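Local coordinates for penicillin-binding protein 2B (PDB 2WAD) that probably forms the peptide cross-links between adjacent glycan strands of the pneumococcal cell wall and binds penicillin, at residues E227-S231 / I312-D318; I645-F651 / I665-I670; L324-F328 / S340-A345. All blocks are in the same frame, centred on the assembly; numbering follows the deposited sequence.

The three contacts illustrate how the chemistry of an interface follows its depth. Contacts 2 and 3 are buried and apolar, and lie on one face of the antiparallel sheet of the transpeptidase domain: helix 661-676 covers strand 645-650, helix 314-334 covers strand 342-348, and the two strands are neighbours. They also meet directly, Phe651 against Phe328, and their helices touch through a polar pair. Contact 1 is only partly buried. It uses the beginning of the same helix 314-334, but faces a loop of the N-terminal part of the chain, and adds a hydroxyl-carboxylate bond to its leucine packing. Packing of Phe316 on Ile669 joins it to contact 2.

Contact 1 (E227-S231 / I312-D318); sequences ETSLS and IDLAFQD
Leu230 pushes its forked end into the beginning of helix 314-334, where a loop of the N-terminal part of the chain meets the first helix of the transpeptidase domain. The loop makes a type I beta turn from Thr228 to Ser231, and Leu230 occupies its third position. Of its two methyls, CD2 rests 3.8 Å from Ile312 CD1 and also touches the amide carbon of Gln317. The other, CD1, turns to Leu314, a neighbour that reaches it only through the end of its side chain. Met358 O holds the amide nitrogen of Gln317 from the adjoining sheet strand, which helps to fix the wall that Leu230 leans on. Ser229, at the second turn position, supplies the polar half. Its OG stands between the backbone N and the carbonyl carbon (chi1 57°), a torsion that brings it to within 3.5 Å of Gln317 CG and within reach of Asp318. The helix itself begins with Asp313 as N-cap, its OD1 accepting from Ala315 N at 3.0 Å through the anti lone pair. One turn further on, Ser229 OG donates to Asp318 OD1 over 2.9 Å, meeting that oxygen nearly along its C-O axis.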
ATOM      1  N   GLU A 227     -13.729  11.167  -4.664  1.00 44.54           N
ATOM      2  CA  GLU A 227     -12.824  12.132  -4.045  1.00 47.74           C
ATOM      3  C   GLU A 227     -12.873  12.051  -2.518  1.00 44.81           C
ATOM      4  O   GLU A 227     -13.832  12.479  -1.886  1.00 46.81           O
ATOM      5  CB  GLU A 227     -13.108  13.544  -4.558  1.00 47.08           C
ATOM      6  CG  GLU A 227     -12.834  13.688  -6.054  1.00 58.50           C
ATOM      7  CD  GLU A 227     -12.574  15.128  -6.483  1.00 63.68           C
ATOM      8  OE1 GLU A 227     -13.140  16.050  -5.854  1.00 62.52           O
ATOM      9  OE2 GLU A 227     -11.801  15.327  -7.448  1.00 60.09           O
ATOM     10  N   THR A 228     -11.856  11.449  -1.919  1.00 44.46           N
ATOM     11  CA  THR A 228     -11.793  11.343  -0.465  1.00 40.32           C
ATOM     12  C   THR A 228     -10.327  11.292  -0.092  1.00 40.38           C
ATOM     13  O   THR A 228      -9.469  11.133  -0.965  1.00 41.43           O
ATOM     14  CB  THR A 228     -12.541  10.090   0.080  1.00 40.37           C
ATOM     15  OG1 THR A 228     -11.739   8.923  -0.112  1.00 32.70           O
ATOM     16  CG2 THR A 228     -13.881   9.901  -0.619  1.00 36.68           C
ATOM     17  N   SER A 229     -10.058  11.424   1.202  1.00 38.39           N
ATOM     18  CA  SER A 229      -8.702  11.494   1.721  1.00 37.63           C
ATOM     19  C   SER A 229      -8.049  10.122   1.736  1.00 38.36           C
ATOM     20  O   SER A 229      -6.842  10.027   1.919  1.00 42.45           O
ATOM     21  CB  SER A 229      -8.733  12.044   3.142  1.00 38.55           C
ATOM     22  OG  SER A 229      -9.568  11.237   3.963  1.00 34.47           O
ATOM     23  N   LEU A 230      -8.846   9.083   1.503  1.00 39.08           N
ATOM     24  CA  LEU A 230      -8.368   7.705   1.338  1.00 37.98           C
ATOM     25  C   LEU A 230      -8.275   7.214  -0.100  1.00 38.21           C
ATOM     26  O   LEU A 230      -8.046   6.016  -0.317  1.00 38.43           O
ATOM     27  CB  LEU A 230      -9.244   6.728   2.133  1.00 36.90           C
ATOM     28  CG  LEU A 230      -9.211   6.926   3.650  1.00 35.01           C
ATOM     29  CD1 LEU A 230     -10.197   6.024   4.340  1.00 33.65           C
ATOM     30  CD2 LEU A 230      -7.801   6.707   4.187  1.00 32.60           C
ATOM     31  N   SER A 231      -8.419   8.115  -1.074  1.00 37.37           N
ATOM     32  CA  SER A 231      -8.353   7.726  -2.487  1.00 37.99           C
ATOM     33  C   SER A 231      -6.996   7.176  -2.924  1.00 38.12           C
ATOM     34  O   SER A 231      -6.939   6.192  -3.651  1.00 38.77           O
ATOM     35  CB  SER A 231      -8.845   8.835  -3.432  1.00 37.83           C
ATOM     36  OG  SER A 231      -7.938   9.924  -3.453  1.00 40.98           O
ATOM     37  N   ILE A 312     -10.048   2.495   8.986  1.00 38.07           N
ATOM     38  CA  ILE A 312      -9.924   3.952   9.050  1.00 37.89           C
ATOM     39  C   ILE A 312     -11.257   4.645   8.851  1.00 42.18           C
ATOM     40  O   ILE A 312     -12.011   4.316   7.931  1.00 41.15           O
ATOM     41  CB  ILE A 312      -8.980   4.528   7.967  1.00 39.06           C
ATOM     42  CG1 ILE A 312      -7.579   3.896   8.061  1.00 39.62           C
ATOM     43  CG2 ILE A 312      -8.912   6.055   8.101  1.00 32.12           C
ATOM     44  CD1 ILE A 312      -6.734   4.125   6.833  1.00 40.24           C
ATOM     45  N   ASP A 313     -11.532   5.609   9.721  1.00 41.76           N
ATOM     46  CA  ASP A 313     -12.693   6.456   9.564  1.00 44.07           C
ATOM     47  C   ASP A 313     -12.317   7.737   8.817  1.00 42.83           C
ATOM     48  O   ASP A 313     -11.412   8.450   9.217  1.00 44.21           O
ATOM     49  CB  ASP A 313     -13.246   6.769  10.954  1.00 47.56           C
ATOM     50  CG  ASP A 313     -14.630   7.332  10.897  1.00 52.02           C
ATOM     51  OD1 ASP A 313     -14.760   8.498  10.470  1.00 50.39           O
ATOM     52  OD2 ASP A 313     -15.576   6.583  11.227  1.00 60.28           O
ATOM     53  N   LEU A 314     -12.988   8.031   7.713  1.00 42.23           N
ATOM     54  CA  LEU A 314     -12.708   9.257   6.974  1.00 43.27           C
ATOM     55  C   LEU A 314     -12.602  10.526   7.830  1.00 44.47           C
ATOM     56  O   LEU A 314     -11.716  11.344   7.585  1.00 43.66           O
ATOM     57  CB  LEU A 314     -13.783   9.480   5.910  1.00 45.76           C
ATOM     58  CG  LEU A 314     -13.496   9.274   4.420  1.00 49.81           C
ATOM     59  CD1 LEU A 314     -12.732   7.991   4.223  1.00 54.13           C
ATOM     60  CD2 LEU A 314     -14.795   9.261   3.631  1.00 48.86           C
ATOM     61  N   ALA A 315     -13.517  10.703   8.787  1.00 41.45           N
ATOM     62  CA  ALA A 315     -13.577  11.906   9.604  1.00 43.80           C
ATOM     63  C   ALA A 315     -12.306  12.011  10.441  1.00 44.33           C
ATOM     64  O   ALA A 315     -11.675  13.072  10.487  1.00 42.96           O
ATOM     65  CB  ALA A 315     -14.843  11.920  10.499  1.00 42.32           C
ATOM     66  N   PHE A 316     -11.926  10.910  11.090  1.00 43.21           N
ATOM     67  CA  PHE A 316     -10.650  10.874  11.805  1.00 42.13           C
ATOM     68  C   PHE A 316      -9.472  11.199  10.876  1.00 40.34           C
ATOM     69  O   PHE A 316      -8.649  12.084  11.144  1.00 39.43           O
ATOM     70  CB  PHE A 316     -10.433   9.568  12.587  1.00 37.88           C
ATOM     71  CG  PHE A 316      -9.233   9.612  13.469  1.00 37.75           C
ATOM     72  CD1 PHE A 316      -9.154  10.535  14.501  1.00 42.87           C
ATOM     73  CD2 PHE A 316      -8.150   8.784  13.234  1.00 34.48           C
ATOM     74  CE1 PHE A 316      -8.018  10.620  15.299  1.00 38.49           C
ATOM     75  CE2 PHE A 316      -7.013   8.850  14.025  1.00 37.30           C
ATOM     76  CZ  PHE A 316      -6.943   9.766  15.053  1.00 42.10           C
ATOM     77  N   GLN A 317      -9.421  10.509   9.747  1.00 38.86           N
ATOM     78  CA  GLN A 317      -8.342  10.733   8.794  1.00 37.80           C
ATOM     79  C   GLN A 317      -8.293  12.187   8.320  1.00 38.26           C
ATOM     80  O   GLN A 317      -7.208  12.737   8.159  1.00 41.14           O
ATOM     81  CB  GLN A 317      -8.415   9.736   7.627  1.00 34.47           C
ATOM     82  CG  GLN A 317      -7.419  10.014   6.487  1.00 35.96           C
ATOM     83  CD  GLN A 317      -6.091   9.277   6.625  1.00 34.87           C
ATOM     84  OE1 GLN A 317      -5.884   8.519   7.572  1.00 31.67           O
ATOM     85  NE2 GLN A 317      -5.208   9.450   5.648  1.00 28.82           N
ATOM     86  N   ASP A 318      -9.457  12.808   8.110  1.00 37.25           N
ATOM     87  CA  ASP A 318      -9.552  14.194   7.669  1.00 37.27           C
ATOM     88  C   ASP A 318      -8.973  15.119   8.733  1.00 36.90           C
ATOM     89  O   ASP A 318      -8.288  16.100   8.425  1.00 36.38           O
ATOM     90  CB  ASP A 318     -11.011  14.614   7.420  1.00 39.29           C
ATOM     91  CG  ASP A 318     -11.602  14.007   6.158  1.00 39.16           C
ATOM     92  OD1 ASP A 318     -10.862  13.445   5.324  1.00 43.70           O
ATOM     93  OD2 ASP A 318     -12.828  14.119   5.987  1.00 48.14           O
TER
HETATM   94  O   HOH W   1      -5.416  11.767   3.153  1.00 42.19           O

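Contact 2 (I645-F651 / I665-I670)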
ATOM      1  N   ILE A 645      -4.374   3.419  21.623  1.00 36.10           N
ATOM      2  CA  ILE A 645      -3.781   4.050  20.445  1.00 34.00           C
ATOM      3  C   ILE A 645      -2.264   4.181  20.636  1.00 33.25           C
ATOM      4  O   ILE A 645      -1.773   4.507  21.722  1.00 35.86           O
ATOM      5  CB  ILE A 645      -4.428   5.435  20.170  1.00 31.54           C
ATOM      6  CG1 ILE A 645      -3.797   6.097  18.952  1.00 30.73           C
ATOM      7  CG2 ILE A 645      -4.274   6.346  21.397  1.00 34.99           C
ATOM      8  CD1 ILE A 645      -4.556   7.295  18.375  1.00 26.93           C
ATOM      9  N   ALA A 646      -1.519   3.941  19.565  1.00 33.06           N
ATOM     10  CA  ALA A 646      -0.069   4.167  19.535  1.00 30.40           C
ATOM     11  C   ALA A 646       0.169   5.011  18.301  1.00 29.82           C
ATOM     12  O   ALA A 646      -0.444   4.729  17.275  1.00 30.52           O
ATOM     13  CB  ALA A 646       0.645   2.842  19.381  1.00 30.10           C
ATOM     14  N   VAL A 647       1.027   6.026  18.383  1.00 30.18           N
ATOM     15  CA  VAL A 647       1.188   6.953  17.269  1.00 30.58           C
ATOM     16  C   VAL A 647       2.664   7.278  17.020  1.00 32.07           C
ATOM     17  O   VAL A 647       3.423   7.398  17.973  1.00 34.51           O
ATOM     18  CB  VAL A 647       0.385   8.255  17.500  1.00 32.26           C
ATOM     19  CG1 VAL A 647       0.913   9.005  18.730  1.00 37.89           C
ATOM     20  CG2 VAL A 647       0.470   9.165  16.254  1.00 30.37           C
ATOM     21  N   ALA A 648       3.058   7.420  15.749  1.00 31.88           N
ATOM     22  CA  ALA A 648       4.374   7.892  15.371  1.00 31.35           C
ATOM     23  C   ALA A 648       4.251   9.148  14.546  1.00 32.32           C
ATOM     24  O   ALA A 648       3.464   9.219  13.603  1.00 33.38           O
ATOM     25  CB  ALA A 648       5.124   6.861  14.515  1.00 33.18           C
ATOM     26  N   VAL A 649       5.124  10.098  14.838  1.00 30.53           N
ATOM     27  CA  VAL A 649       5.101  11.358  14.117  1.00 32.57           C
ATOM     28  C   VAL A 649       6.511  11.582  13.632  1.00 31.78           C
ATOM     29  O   VAL A 649       7.452  11.473  14.411  1.00 33.12           O
ATOM     30  CB  VAL A 649       4.635  12.552  15.003  1.00 32.61           C
ATOM     31  CG1 VAL A 649       4.887  13.871  14.240  1.00 32.22           C
ATOM     32  CG2 VAL A 649       3.149  12.380  15.381  1.00 28.16           C
ATOM     33  N   VAL A 650       6.642  11.853  12.341  1.00 31.54           N
ATOM     34  CA  VAL A 650       7.958  11.952  11.724  1.00 31.78           C
ATOM     35  C   VAL A 650       7.998  13.304  11.031  1.00 34.00           C
ATOM     36  O   VAL A 650       7.216  13.565  10.126  1.00 34.82           O
ATOM     37  CB  VAL A 650       8.198  10.800  10.701  1.00 32.01           C
ATOM     38  CG1 VAL A 650       9.537  10.976  10.006  1.00 31.07           C
ATOM     39  CG2 VAL A 650       8.125   9.414  11.428  1.00 31.82           C
ATOM     40  N   PHE A 651       8.887  14.176  11.484  1.00 33.69           N
ATOM     41  CA  PHE A 651       8.937  15.550  10.991  1.00 33.75           C
ATOM     42  C   PHE A 651      10.404  15.866  10.788  1.00 32.52           C
ATOM     43  O   PHE A 651      11.058  16.379  11.691  1.00 32.11           O
ATOM     44  CB  PHE A 651       8.370  16.503  12.059  1.00 35.26           C
ATOM     45  CG  PHE A 651       7.970  17.863  11.519  1.00 34.27           C
ATOM     46  CD1 PHE A 651       8.724  18.481  10.549  1.00 34.81           C
ATOM     47  CD2 PHE A 651       6.836  18.519  12.001  1.00 33.89           C
ATOM     48  CE1 PHE A 651       8.370  19.724  10.037  1.00 39.01           C
ATOM     49  CE2 PHE A 651       6.465  19.771  11.501  1.00 32.86           C
ATOM     50  CZ  PHE A 651       7.244  20.378  10.518  1.00 31.07           C
ATOM     51  N   ILE A 665       2.179  17.413  18.284  1.00 31.32           N
ATOM     52  CA  ILE A 665       1.393  16.761  17.234  1.00 33.35           C
ATOM     53  C   ILE A 665       0.880  15.399  17.702  1.00 32.47           C
ATOM     54  O   ILE A 665      -0.314  15.129  17.606  1.00 31.47           O
ATOM     55  CB  ILE A 665       2.169  16.632  15.905  1.00 33.85           C
ATOM     56  CG1 ILE A 665       2.508  18.025  15.362  1.00 34.75           C
ATOM     57  CG2 ILE A 665       1.337  15.860  14.883  1.00 33.04           C
ATOM     58  CD1 ILE A 665       3.643  18.020  14.339  1.00 31.98           C
ATOM     59  N   ALA A 666       1.774  14.576  18.252  1.00 33.51           N
ATOM     60  CA  ALA A 666       1.413  13.264  18.806  1.00 34.74           C
ATOM     61  C   ALA A 666       0.271  13.370  19.831  1.00 33.71           C
ATOM     62  O   ALA A 666      -0.701  12.616  19.813  1.00 38.32           O
ATOM     63  CB  ALA A 666       2.667  12.589  19.447  1.00 28.57           C
ATOM     64  N   ARG A 667       0.405  14.304  20.758  1.00 34.33           N
ATOM     65  CA  ARG A 667      -0.615  14.541  21.780  1.00 31.00           C
ATOM     66  C   ARG A 667      -1.937  14.931  21.148  1.00 30.39           C
ATOM     67  O   ARG A 667      -3.001  14.452  21.543  1.00 32.90           O
ATOM     68  CB  ARG A 667      -0.112  15.709  22.636  1.00 29.91           C
ATOM     69  CG  ARG A 667      -1.119  16.217  23.677  1.00 35.74           C
ATOM     70  CD  ARG A 667      -0.641  17.569  24.179  1.00 34.79           C
ATOM     71  NE  ARG A 667      -0.851  18.583  23.141  1.00 34.07           N
ATOM     72  CZ  ARG A 667      -0.109  19.673  23.013  1.00 40.35           C
ATOM     73  NH1 ARG A 667       0.908  19.860  23.845  1.00 38.89           N
ATOM     74  NH2 ARG A 667      -0.378  20.562  22.056  1.00 34.69           N
ATOM     75  N   ASP A 668      -1.885  15.847  20.186  1.00 31.76           N
ATOM     76  CA  ASP A 668      -3.121  16.367  19.625  1.00 34.34           C
ATOM     77  C   ASP A 668      -3.808  15.296  18.781  1.00 36.18           C
ATOM     78  O   ASP A 668      -5.033  15.333  18.641  1.00 36.19           O
ATOM     79  CB  ASP A 668      -2.872  17.587  18.747  1.00 32.95           C
ATOM     80  CG  ASP A 668      -2.551  18.842  19.541  1.00 36.38           C
ATOM     81  OD1 ASP A 668      -2.218  19.846  18.889  1.00 39.31           O
ATOM     82  OD2 ASP A 668      -2.594  18.839  20.785  1.00 39.72           O
ATOM     83  N   ILE A 669      -3.034  14.398  18.172  1.00 33.37           N
ATOM     84  CA  ILE A 669      -3.646  13.259  17.487  1.00 35.52           C
ATOM     85  C   ILE A 669      -4.303  12.332  18.499  1.00 35.76           C
ATOM     86  O   ILE A 669      -5.389  11.809  18.249  1.00 35.48           O
ATOM     87  CB  ILE A 669      -2.663  12.449  16.606  1.00 35.15           C
ATOM     88  CG1 ILE A 669      -2.227  13.268  15.387  1.00 33.26           C
ATOM     89  CG2 ILE A 669      -3.308  11.132  16.135  1.00 32.99           C
ATOM     90  CD1 ILE A 669      -0.948  12.757  14.701  1.00 32.63           C
ATOM     91  N   ILE A 670      -3.644  12.116  19.633  1.00 36.58           N
ATOM     92  CA  ILE A 670      -4.240  11.281  20.668  1.00 35.09           C
ATOM     93  C   ILE A 670      -5.536  11.902  21.202  1.00 37.76           C
ATOM     94  O   ILE A 670      -6.539  11.197  21.358  1.00 36.31           O
ATOM     95  CB  ILE A 670      -3.220  10.897  21.772  1.00 36.24           C
ATOM     96  CG1 ILE A 670      -2.182   9.939  21.163  1.00 37.79           C
ATOM     97  CG2 ILE A 670      -3.896  10.202  22.973  1.00 29.89           C
ATOM     98  CD1 ILE A 670      -1.134   9.461  22.112  1.00 39.54           C
TER
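Ile665 opens a helix-on-sheet packing that belongs to the core of the penicillin-binding transpeptidase fold: helix 661-676 packs on strand 645-650 of the antiparallel sheet, the short segment axes 8.6 Å apart and running roughly antiparallel at 143°. Two branches of Ile665 serve two partners. Its CG2 meets both methyls of Val649, the side chains crossing at about a right angle, while CD1 comes to the edge of the Phe651 ring, in the ring plane, 4.0 Å from CD2. Ala666 follows, and its small side chain lets the strand come close: Val649 CG2 settles 3.9 Å from the backbone N of Ala666, and Ala666 CB touches Val647 CG1 as well. Arg667 and Asp668 belong to the outer side of the helix, where NE and NH2 of the arginine both grip Asp668 OD2 from the same face of the carboxylate; Asp668 OD1 bonds Tyr327 OH of helix 314-334. The next residue, Ile669, returns to the strand. Its CD1 spans the gap between Val647 CG2 and Val649 CG2, being 4.2 Å from each. Ile670 completes the row with CG1 anti to the carbonyl carbon (chi1 -69°) and the chain extended beyond it, which puts CD1 4.0 Å from Val647 CG1 and leaves CG1 itself 4.2 Å from Ile645 CG2.

Contact 3 (L324-F328 / S340-A345); sequences LKSYF and SEGVYA
The Phe328 ring directs its edge at the bend that leads into strand 342-348, with the carbonyl oxygen of Ser340 in the ring plane, 3.6 Å from CZ. Ser340 OG also lies near that plane, 3.5 Å from CE1, whereas Gly342 C and Val343 CG1 approach obliquely. Around the same ring, Phe651 meets it with planes only about 15° apart, and His363 is inclined at about 55°. This is again a helix packed on the central sheet of the transpeptidase domain, here helix 314-334 on its strand 342-348. Phe328 holds its ring carbon CG anti to the backbone N (chi1 -157°), which swings the ring toward the strand's start; it slides past Val343 in the opposite direction, CD1 coming 3.7 Å from Val343 CG1. That methyl is shared, since Leu324 CG, one helical turn earlier, sits 3.9 Å away. Leu324 then divides its branches: CD1 meets Ala345 CB at 4.0 Å, and CD2 lies over the backbone near Val343 O. At Gly342's backbone angles a side chain would collide with the preceding carbonyl oxygen; the glycine CA lies 3.5 Å from Phe328 CE1. The polar atoms at the aromatic edge are engaged by other partners, Ser340 OG by Pro652 O and Ser340 O by His363 ND1. Attachment of helix to strand therefore rests on apolar packing and shape, while hydrogen bonds from neighbouring segments satisfy the buried serine.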
ATOM      1  N   LEU A 324      -1.842  18.061  10.603  1.00 34.80           N
ATOM      2  CA  LEU A 324      -0.486  18.041  10.039  1.00 37.66           C
ATOM      3  C   LEU A 324      -0.291  19.264   9.149  1.00 35.14           C
ATOM      4  O   LEU A 324       0.761  19.888   9.129  1.00 36.05           O
ATOM      5  CB  LEU A 324      -0.196  16.763   9.244  1.00 35.88           C
ATOM      6  CG  LEU A 324       0.485  15.573   9.915  1.00 43.54           C
ATOM      7  CD1 LEU A 324       0.001  15.292  11.328  1.00 34.09           C
ATOM      8  CD2 LEU A 324       0.348  14.339   8.995  1.00 34.63           C
ATOM      9  N   LYS A 325      -1.325  19.598   8.397  1.00 38.33           N
ATOM     10  CA  LYS A 325      -1.227  20.746   7.525  1.00 39.90           C
ATOM     11  C   LYS A 325      -1.148  22.050   8.342  1.00 36.58           C
ATOM     12  O   LYS A 325      -0.360  22.948   8.041  1.00 34.68           O
ATOM     13  CB  LYS A 325      -2.391  20.733   6.527  1.00 42.67           C
ATOM     14  CG  LYS A 325      -1.987  21.339   5.187  1.00 51.18           C
ATOM     15  CD  LYS A 325      -3.138  21.453   4.208  1.00 64.56           C
ATOM     16  CE  LYS A 325      -2.620  22.123   2.939  1.00 74.99           C
ATOM     17  NZ  LYS A 325      -3.672  22.250   1.882  1.00 77.32           N
ATOM     18  N   SER A 326      -1.923  22.129   9.412  1.00 34.38           N
ATOM     19  CA  SER A 326      -1.831  23.277  10.306  1.00 36.03           C
ATOM     20  C   SER A 326      -0.436  23.476  10.933  1.00 36.15           C
ATOM     21  O   SER A 326       0.191  24.535  10.794  1.00 34.34           O
ATOM     22  CB  SER A 326      -2.938  23.197  11.365  1.00 35.63           C
ATOM     23  OG  SER A 326      -2.736  24.223  12.317  1.00 37.94           O
ATOM     24  N   TYR A 327       0.072  22.445  11.606  1.00 33.88           N
ATOM     25  CA  TYR A 327       1.437  22.478  12.103  1.00 34.52           C
ATOM     26  C   TYR A 327       2.522  22.715  11.052  1.00 33.42           C
ATOM     27  O   TYR A 327       3.434  23.529  11.242  1.00 34.73           O
ATOM     28  CB  TYR A 327       1.765  21.210  12.909  1.00 32.54           C
ATOM     29  CG  TYR A 327       1.313  21.218  14.349  1.00 36.29           C
ATOM     30  CD1 TYR A 327       2.123  21.748  15.355  1.00 30.72           C
ATOM     31  CD2 TYR A 327       0.076  20.684  14.712  1.00 35.42           C
ATOM     32  CE1 TYR A 327       1.708  21.729  16.673  1.00 38.57           C
ATOM     33  CE2 TYR A 327      -0.338  20.658  16.022  1.00 30.70           C
ATOM     34  CZ  TYR A 327       0.478  21.181  17.001  1.00 34.49           C
ATOM     35  OH  TYR A 327       0.050  21.137  18.312  1.00 37.44           O
ATOM     36  N   PHE A 328       2.476  22.007   9.934  1.00 34.71           N
ATOM     37  CA  PHE A 328       3.545  22.224   8.945  1.00 35.81           C
ATOM     38  C   PHE A 328       3.600  23.659   8.420  1.00 34.99           C
ATOM     39  O   PHE A 328       4.686  24.191   8.246  1.00 36.28           O
ATOM     40  CB  PHE A 328       3.458  21.266   7.740  1.00 35.56           C
ATOM     41  CG  PHE A 328       4.781  21.092   7.027  1.00 35.17           C
ATOM     42  CD1 PHE A 328       5.691  20.129   7.445  1.00 35.39           C
ATOM     43  CD2 PHE A 328       5.134  21.910   5.962  1.00 33.06           C
ATOM     44  CE1 PHE A 328       6.924  19.975   6.809  1.00 30.46           C
ATOM     45  CE2 PHE A 328       6.360  21.778   5.311  1.00 32.64           C
ATOM     46  CZ  PHE A 328       7.267  20.805   5.743  1.00 37.96           C
ATOM     47  N   SER A 340      12.534  21.015   5.265  1.00 38.47           N
ATOM     48  CA  SER A 340      11.862  19.775   5.645  1.00 36.40           C
ATOM     49  C   SER A 340      11.059  19.206   4.479  1.00 35.66           C
ATOM     50  O   SER A 340      10.250  19.918   3.879  1.00 37.51           O
ATOM     51  CB  SER A 340      10.962  20.032   6.857  1.00 30.28           C
ATOM     52  OG  SER A 340      10.232  18.865   7.192  1.00 37.12           O
ATOM     53  N   GLU A 341      11.228  17.921   4.175  1.00 38.25           N
ATOM     54  CA  GLU A 341      10.456  17.296   3.088  1.00 36.54           C
ATOM     55  C   GLU A 341       8.986  17.048   3.380  1.00 36.05           C
ATOM     56  O   GLU A 341       8.275  16.578   2.508  1.00 35.14           O
ATOM     57  CB  GLU A 341      10.995  15.916   2.725  1.00 43.79           C
ATOM     58  CG  GLU A 341      12.466  15.782   2.704  1.00 48.31           C
ATOM     59  CD  GLU A 341      12.986  15.394   4.050  1.00 45.39           C
ATOM     60  OE1 GLU A 341      13.383  16.304   4.810  1.00 44.17           O
ATOM     61  OE2 GLU A 341      13.012  14.179   4.308  1.00 49.93           O
ATOM     62  N   GLY A 342       8.521  17.297   4.596  1.00 34.48           N
ATOM     63  CA  GLY A 342       7.101  17.094   4.863  1.00 37.13           C
ATOM     64  C   GLY A 342       6.906  16.551   6.264  1.00 32.97           C
ATOM     65  O   GLY A 342       7.832  16.597   7.039  1.00 29.69           O
ATOM     66  N   VAL A 343       5.715  16.055   6.584  1.00 33.26           N
ATOM     67  CA  VAL A 343       5.462  15.572   7.934  1.00 33.80           C
ATOM     68  C   VAL A 343       4.507  14.386   7.788  1.00 35.14           C
ATOM     69  O   VAL A 343       3.655  14.409   6.893  1.00 34.90           O
ATOM     70  CB  VAL A 343       4.884  16.700   8.834  1.00 33.57           C
ATOM     71  CG1 VAL A 343       3.586  17.192   8.249  1.00 32.07           C
ATOM     72  CG2 VAL A 343       4.661  16.202  10.299  1.00 30.19           C
ATOM     73  N   TYR A 344       4.683  13.353   8.615  1.00 31.88           N
ATOM     74  CA  TYR A 344       3.952  12.096   8.464  1.00 31.34           C
ATOM     75  C   TYR A 344       3.531  11.597   9.847  1.00 31.34           C
ATOM     76  O   TYR A 344       4.260  11.801  10.813  1.00 37.37           O
ATOM     77  CB  TYR A 344       4.855  11.046   7.765  1.00 34.42           C
ATOM     78  CG  TYR A 344       5.175  11.479   6.351  1.00 32.52           C
ATOM     79  CD1 TYR A 344       4.385  11.068   5.276  1.00 33.23           C
ATOM     80  CD2 TYR A 344       6.215  12.360   6.103  1.00 31.06           C
ATOM     81  CE1 TYR A 344       4.636  11.504   3.987  1.00 33.71           C
ATOM     82  CE2 TYR A 344       6.463  12.824   4.811  1.00 32.99           C
ATOM     83  CZ  TYR A 344       5.666  12.397   3.763  1.00 38.07           C
ATOM     84  OH  TYR A 344       5.905  12.859   2.491  1.00 33.59           O
ATOM     85  N   ALA A 345       2.371  10.951   9.934  1.00 30.05           N
ATOM     86  CA  ALA A 345       1.846  10.419  11.176  1.00 29.38           C
ATOM     87  C   ALA A 345       1.084   9.160  10.834  1.00 29.60           C
ATOM     88  O   ALA A 345       0.363   9.135   9.848  1.00 32.65           O
ATOM     89  CB  ALA A 345       0.897  11.404  11.861  1.00 28.60           C
TER